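Local atomic coordinates of carbohydrate kinase, FGGY (Rhodospirillum rubrum, PDB entry 3IFR), a protein that probably phosphorylates D-xylulose as an FGGY-family carbohydrate kinase with the actin-like ATPase fold. Residues A[403-408]-A[429-434]. Sequence-based numbering, arbitrary orientation.
Sequences RFFASD and QLLANP
Phe-405 and Gln-429 face each other as a parallel bridge pair, and their side chains cross obliquely on one face of the sheet. The aliphatic part of Gln-429 makes the contact: CG, anti to the backbone N (chi1 173°), lies 3.8 Å from Phe-405 CD1, and CB is as near to the same ring atom. A bend at chi2 (71°) turns the chain at CD, and NE2 donates to its neighbour's carbonyl, Leu-430 O, at 2.9 Å as well as to Gly-465 O. An alanine here would keep CB but would probably open a gap where CG packs by Phe-405 CD1 and CE1, and leave the carbonyls of Leu-430 and Gly-465 without this amide donor. Leu-431 reaches across to the other strand; chi1 (66°) sets its CG between the backbone N and carbonyl carbon, 3.4 Å from Ala-406 O. Its CD2 lies 3.8 Å from Phe-405 CB, and its CD1 is beside Ser-407 CB. On the other face Leu-430 CD2 meets Ala-406 CB at 3.6 Å. Three backbone bonds join the strands: Gln-429 N to Phe-404 O (2.8 Å), Ala-406 N to Gln-429 O, and a more bent one from Leu-431 N to Ala-406 O (2.9 Å). Beyond them the strands splay, and a water accepts from both Asp-408 N and Asn-433 N. The pair belongs to a beta-alpha-beta unit, whose helix 414-424 sets Met-417 against Ala-406 and Leu-430. Within the mixed sheet of the C-terminal domain, strand 260-265, whose Lys-264 forms a salt bridge with Asp-408 OD2, flanks 403-407, while strand 463-468 lies along the outer side of 428-432.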
loop_
_atom_site.group_PDB
_atom_site.type_symbol
_atom_site.label_atom_id
_atom_site.label_comp_id
_atom_site.label_asym_id
_atom_site.label_seq_id
_atom_site.Cartn_x
_atom_site.Cartn_y
_atom_site.Cartn_z
ATOM N N ARG A 403 4.242 5.215 -18.034
ATOM C CA ARG A 403 3.156 4.316 -18.385
ATOM C C ARG A 403 2.223 4.208 -17.175
ATOM O O ARG A 403 2.651 3.744 -16.098
ATOM C CB ARG A 403 3.760 2.986 -18.728
ATOM C CG ARG A 403 2.968 2.034 -19.546
ATOM C CD ARG A 403 3.542 0.681 -19.173
ATOM N NE ARG A 403 3.097 -0.453 -19.940
ATOM C CZ ARG A 403 3.247 -1.700 -19.512
ATOM N NH1 ARG A 403 3.777 -1.915 -18.326
ATOM N NH2 ARG A 403 2.849 -2.726 -20.256
ATOM N N PHE A 404 0.975 4.646 -17.357
ATOM C CA PHE A 404 0.033 4.900 -16.262
ATOM C C PHE A 404 -1.182 3.985 -16.228
ATOM O O PHE A 404 -1.800 3.696 -17.257
ATOM C CB PHE A 404 -0.488 6.337 -16.319
ATOM C CG PHE A 404 0.575 7.360 -16.114
ATOM C CD1 PHE A 404 0.829 7.855 -14.858
ATOM C CD2 PHE A 404 1.360 7.785 -17.186
ATOM C CE1 PHE A 404 1.850 8.779 -14.665
ATOM C CE2 PHE A 404 2.369 8.696 -17.005
ATOM C CZ PHE A 404 2.621 9.199 -15.758
ATOM N N PHE A 405 -1.527 3.551 -15.015
ATOM C CA PHE A 405 -2.625 2.626 -14.813
ATOM C C PHE A 405 -3.471 3.193 -13.697
ATOM O O PHE A 405 -2.938 3.791 -12.767
ATOM C CB PHE A 405 -2.091 1.232 -14.431
ATOM C CG PHE A 405 -1.134 0.632 -15.454
ATOM C CD1 PHE A 405 -1.552 -0.367 -16.326
ATOM C CD2 PHE A 405 0.172 1.086 -15.568
ATOM C CE1 PHE A 405 -0.663 -0.909 -17.266
ATOM C CE2 PHE A 405 1.049 0.544 -16.493
ATOM C CZ PHE A 405 0.630 -0.454 -17.332
ATOM N N ALA A 406 -4.784 3.024 -13.779
ATOM C CA ALA A 406 -5.605 3.331 -12.626
ATOM C C ALA A 406 -6.392 2.094 -12.201
ATOM O O ALA A 406 -6.779 1.265 -13.017
ATOM C CB ALA A 406 -6.501 4.518 -12.874
ATOM N N SER A 407 -6.585 1.960 -10.905
ATOM C CA SER A 407 -7.311 0.834 -10.351
ATOM C C SER A 407 -8.167 1.335 -9.199
ATOM O O SER A 407 -8.140 2.527 -8.853
ATOM C CB SER A 407 -6.343 -0.198 -9.813
ATOM O OG SER A 407 -5.864 0.252 -8.566
ATOM N N ASP A 408 -8.930 0.415 -8.620
ATOM C CA ASP A 408 -9.811 0.698 -7.491
ATOM C C ASP A 408 -11.069 1.466 -7.856
ATOM O O ASP A 408 -11.330 1.759 -9.034
ATOM C CB ASP A 408 -9.077 1.447 -6.381
ATOM C CG ASP A 408 -9.499 0.983 -5.000
ATOM O OD1 ASP A 408 -10.718 0.820 -4.757
ATOM O OD2 ASP A 408 -8.597 0.748 -4.165
ATOM N N GLN A 429 -4.424 3.657 -18.342
ATOM C CA GLN A 429 -5.032 2.327 -18.508
ATOM C C GLN A 429 -5.820 1.926 -17.262
ATOM O O GLN A 429 -5.222 1.671 -16.216
ATOM C CB GLN A 429 -3.958 1.273 -18.773
ATOM C CG GLN A 429 -4.498 -0.190 -18.780
ATOM C CD GLN A 429 -5.352 -0.485 -20.012
ATOM O OE1 GLN A 429 -4.820 -0.691 -21.109
ATOM N NE2 GLN A 429 -6.683 -0.482 -19.835
ATOM N N LEU A 430 -7.147 1.889 -17.364
ATOM C CA LEU A 430 -8.002 1.479 -16.252
ATOM C C LEU A 430 -7.974 -0.050 -16.129
ATOM O O LEU A 430 -7.820 -0.759 -17.131
ATOM C CB LEU A 430 -9.449 1.932 -16.458
ATOM C CG LEU A 430 -9.769 3.419 -16.549
ATOM C CD1 LEU A 430 -11.323 3.632 -16.523
ATOM C CD2 LEU A 430 -9.045 4.200 -15.405
ATOM N N LEU A 431 -8.096 -0.541 -14.901
ATOM C CA LEU A 431 -8.148 -1.973 -14.642
ATOM C C LEU A 431 -8.879 -2.236 -13.329
ATOM O O LEU A 431 -9.027 -1.354 -12.476
ATOM C CB LEU A 431 -6.746 -2.559 -14.568
ATOM C CG LEU A 431 -5.978 -2.028 -13.364
ATOM C CD1 LEU A 431 -5.767 -3.138 -12.353
ATOM C CD2 LEU A 431 -4.633 -1.458 -13.796
ATOM N N ALA A 432 -9.372 -3.449 -13.181
ATOM C CA ALA A 432 -9.975 -3.841 -11.914
ATOM C C ALA A 432 -9.134 -4.948 -11.310
ATOM O O ALA A 432 -8.727 -5.890 -11.999
ATOM C CB ALA A 432 -11.405 -4.308 -12.124
ATOM N N ASN A 433 -8.881 -4.864 -10.022
ATOM C CA ASN A 433 -8.040 -5.857 -9.379
ATOM C C ASN A 433 -8.683 -6.145 -8.062
ATOM O O ASN A 433 -8.189 -5.712 -7.038
ATOM C CB ASN A 433 -6.681 -5.236 -9.148
ATOM C CG ASN A 433 -5.639 -6.227 -8.685
ATOM O OD1 ASN A 433 -4.449 -5.840 -8.592
ATOM N ND2 ASN A 433 -6.050 -7.504 -8.383
ATOM N N PRO A 434 -9.822 -6.843 -8.089
ATOM C CA PRO A 434 -10.674 -6.954 -6.903
ATOM C C PRO A 434 -10.050 -7.883 -5.849
ATOM O O PRO A 434 -9.951 -7.516 -4.677
ATOM C CB PRO A 434 -11.974 -7.559 -7.447
ATOM C CG PRO A 434 -11.731 -7.872 -8.884
ATOM C CD PRO A 434 -10.267 -7.730 -9.172
HETATM O O HOH W 1 -9.542 -2.715 -8.461
#